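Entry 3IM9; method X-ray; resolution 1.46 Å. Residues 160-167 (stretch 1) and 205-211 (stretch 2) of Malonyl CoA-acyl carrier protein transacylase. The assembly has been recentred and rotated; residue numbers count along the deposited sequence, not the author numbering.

Stretch 1 (160-167) KIIEPANI
Stretch 2, residues 205-211: PFHSSLM

An extended segment packs against a turn that leads into a 3-10 segment. Residues 162-167 form a strand that continues later in the chain; on the other side, Pro-205 to Ser-208 make a type II beta turn and Ser-209 to Met-211 open the 3-10 segment. The register runs antiparallel in sense: the CA atoms of Ala-165 and His-207 lie 5.2 Å apart, those of Ile-161 and Leu-210 8.6 Å, so the chains diverge toward the start of the strand. Ile-161, Glu-163 and Ala-165 point CA-to-CB toward the turn, while Ile-162 and Pro-164 point away, the alternation expected of extended backbone (Glu-163 phi/psi -141/153). Ala-165 keeps the alternation, although its psi of -56° (phi -119°) leaves the extended range.

The polar centre is a two-pronged grip by one carboxylate. Glu-163, chi1 m and chi2 t, reaches the start of the 3-10 segment: the amide N of Ser-209 donates to Glu-163 OE2 at 2.9 Å with an N-H...O angle of 165°, and Ser-209 OG, on a p rotamer, donates to Glu-163 OE1 at 2.7 Å. Each oxygen thus meets its own donor on the same residue, with Glu-163 chi3 at 175°. A water oxygen lies 3.0 Å from Glu-163 OE2 and 2.9 Å from His-207 O, placed between the acid and the turn backbone.

The turn braces itself. His-207 sits at its third position with phi/psi 57/29, following Phe-206 at -68/148. The backbone bond from Ser-208 N to Pro-205 O is weak at 3.4 Å, but Ser-208 OG, chi1 p, donates to that same Pro-205 O at 2.8 Å and accepts from Leu-210 N at 3.2 Å. Met-211 N then donates to Ser-208 O at 2.9 Å, the i+3 to i bond typical of a 3-10 segment.

Van der Waals contacts lie before and after Glu-163 along the first stretch; the apolar pair among them is Ile-161 with Leu-210. Ile-161, chi1 p and chi2 t, brings CD1 to 4.0 Å from Leu-210 CG (Leu-210 chi1 m, chi2 t) and to 3.1 Å from Ser-209 OG, a tight approach beside the hydroxyl that binds Glu-163. Farther along, Ala-165 sits at the closest CA approach, with its CB directed toward the turn: its CB lies 3.7 Å from His-207 O, 3.8 Å from Phe-206 O and 3.9 Å from His-207 CB. Asn-166, chi1 m, starts sideways but its end comes nearer, placing ND2 3.7 Å from His-207 CD2, oblique to the imidazole. His-207 has chi1 -67° and chi2 -68°; both ring nitrogens are hydrogen-bonded elsewhere in the structure.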

# COMPACT_ATOMS: atom_id res chain seq x y z
N LYS A 160 -6.03 -24.55 10.54
CA LYS A 160 -5.02 -23.65 9.96
C LYS A 160 -5.67 -23.08 8.72
O LYS A 160 -6.53 -23.70 8.10
CB LYS A 160 -3.72 -24.35 9.64
CG LYS A 160 -3.00 -24.83 10.89
CD LYS A 160 -1.67 -25.42 10.53
CE LYS A 160 -0.94 -25.72 11.84
NZ LYS A 160 0.54 -26.03 11.66
N ILE A 161 -5.28 -21.87 8.38
CA ILE A 161 -5.91 -21.18 7.25
C ILE A 161 -4.88 -20.51 6.35
O ILE A 161 -3.78 -20.10 6.79
CB ILE A 161 -6.93 -20.12 7.70
CG1 ILE A 161 -6.21 -19.03 8.42
CG2 ILE A 161 -8.08 -20.81 8.58
CD1 ILE A 161 -7.03 -17.82 8.51
N ILE A 162 -5.24 -20.43 5.08
CA ILE A 162 -4.50 -19.62 4.10
C ILE A 162 -5.56 -18.92 3.26
O ILE A 162 -6.58 -19.55 2.88
CB ILE A 162 -3.56 -20.52 3.32
CG1 ILE A 162 -2.78 -19.78 2.30
CG2 ILE A 162 -4.28 -21.67 2.68
CD1 ILE A 162 -1.65 -20.67 1.62
N GLU A 163 -5.39 -17.64 2.95
CA GLU A 163 -6.46 -16.86 2.30
C GLU A 163 -5.82 -15.94 1.27
O GLU A 163 -4.71 -15.44 1.48
CB GLU A 163 -7.11 -15.91 3.34
CG GLU A 163 -7.90 -16.62 4.40
CD GLU A 163 -8.18 -15.76 5.63
OE1 GLU A 163 -8.91 -16.24 6.51
OE2 GLU A 163 -7.75 -14.63 5.74
N PRO A 164 -6.55 -15.56 0.21
CA PRO A 164 -6.05 -14.49 -0.69
C PRO A 164 -5.97 -13.24 0.15
O PRO A 164 -6.90 -12.91 0.96
CB PRO A 164 -7.19 -14.38 -1.75
CG PRO A 164 -7.78 -15.84 -1.84
CD PRO A 164 -7.81 -16.20 -0.31
N ALA A 165 -4.85 -12.55 -0.01
CA ALA A 165 -4.53 -11.37 0.79
C ALA A 165 -4.38 -10.12 -0.08
O ALA A 165 -5.07 -9.13 0.14
CB ALA A 165 -3.27 -11.60 1.61
N ASN A 166 -3.48 -10.16 -1.06
CA ASN A 166 -3.29 -8.99 -1.87
C ASN A 166 -3.70 -9.41 -3.27
O ASN A 166 -3.07 -10.25 -3.90
CB ASN A 166 -1.80 -8.46 -1.88
CG ASN A 166 -1.22 -8.08 -0.57
OD1 ASN A 166 0.05 -7.98 -0.49
ND2 ASN A 166 -1.96 -7.76 0.39
N ILE A 167 -4.79 -8.83 -3.77
CA ILE A 167 -5.35 -9.16 -5.07
C ILE A 167 -4.83 -8.08 -6.04
O ILE A 167 -5.37 -7.01 -6.12
CB ILE A 167 -6.90 -9.10 -5.01
CG1 ILE A 167 -7.47 -9.96 -3.84
CG2 ILE A 167 -7.43 -9.62 -6.32
CD1 ILE A 167 -7.05 -11.35 -3.74
N PRO A 205 1.23 -13.05 9.02
CA PRO A 205 0.21 -13.45 8.08
C PRO A 205 -0.64 -12.20 7.81
O PRO A 205 -1.83 -12.13 8.05
CB PRO A 205 -0.54 -14.58 8.85
CG PRO A 205 -0.51 -14.02 10.30
CD PRO A 205 0.86 -13.40 10.43
N PHE A 206 0.01 -11.23 7.16
CA PHE A 206 -0.66 -9.92 6.95
C PHE A 206 -1.84 -10.02 6.00
O PHE A 206 -1.88 -10.86 5.06
CB PHE A 206 0.33 -8.84 6.47
CG PHE A 206 1.57 -8.71 7.37
CD1 PHE A 206 1.46 -8.90 8.77
CD2 PHE A 206 2.80 -8.43 6.78
CE1 PHE A 206 2.64 -8.81 9.60
CE2 PHE A 206 3.94 -8.28 7.61
CZ PHE A 206 3.83 -8.51 9.00
N HIS A 207 -2.83 -9.18 6.24
CA HIS A 207 -4.07 -9.13 5.41
C HIS A 207 -4.79 -10.48 5.36
O HIS A 207 -5.52 -10.78 4.42
CB HIS A 207 -3.80 -8.57 3.98
CG HIS A 207 -3.40 -7.16 4.04
ND1 HIS A 207 -4.31 -6.17 4.43
CD2 HIS A 207 -2.21 -6.57 3.88
CE1 HIS A 207 -3.66 -5.00 4.39
NE2 HIS A 207 -2.39 -5.23 4.09
N SER A 208 -4.63 -11.26 6.42
CA SER A 208 -5.47 -12.48 6.64
C SER A 208 -6.27 -12.24 7.92
O SER A 208 -5.98 -11.35 8.78
CB SER A 208 -4.56 -13.70 6.78
OG SER A 208 -4.07 -13.80 8.15
N SER A 209 -7.31 -13.05 8.08
CA SER A 209 -8.19 -12.98 9.28
C SER A 209 -7.41 -13.19 10.61
O SER A 209 -7.85 -12.71 11.68
CB SER A 209 -9.33 -14.02 9.10
OG SER A 209 -8.76 -15.32 9.03
N LEU A 210 -6.20 -13.81 10.54
CA LEU A 210 -5.38 -13.91 11.74
C LEU A 210 -4.97 -12.55 12.33
O LEU A 210 -4.74 -12.48 13.53
CB LEU A 210 -4.12 -14.75 11.47
CG LEU A 210 -4.39 -16.25 11.01
CD1 LEU A 210 -3.11 -16.88 10.63
CD2 LEU A 210 -5.02 -16.93 12.25
N MET A 211 -4.95 -11.48 11.49
CA MET A 211 -4.50 -10.19 12.00
C MET A 211 -5.56 -9.51 12.88
O MET A 211 -5.32 -8.43 13.41
CB MET A 211 -4.12 -9.28 10.83
CG MET A 211 -2.90 -9.86 9.99
SD MET A 211 -1.46 -10.24 11.03
CE MET A 211 -0.99 -8.54 11.65
O HOH W 1 -7.86 -12.33 3.81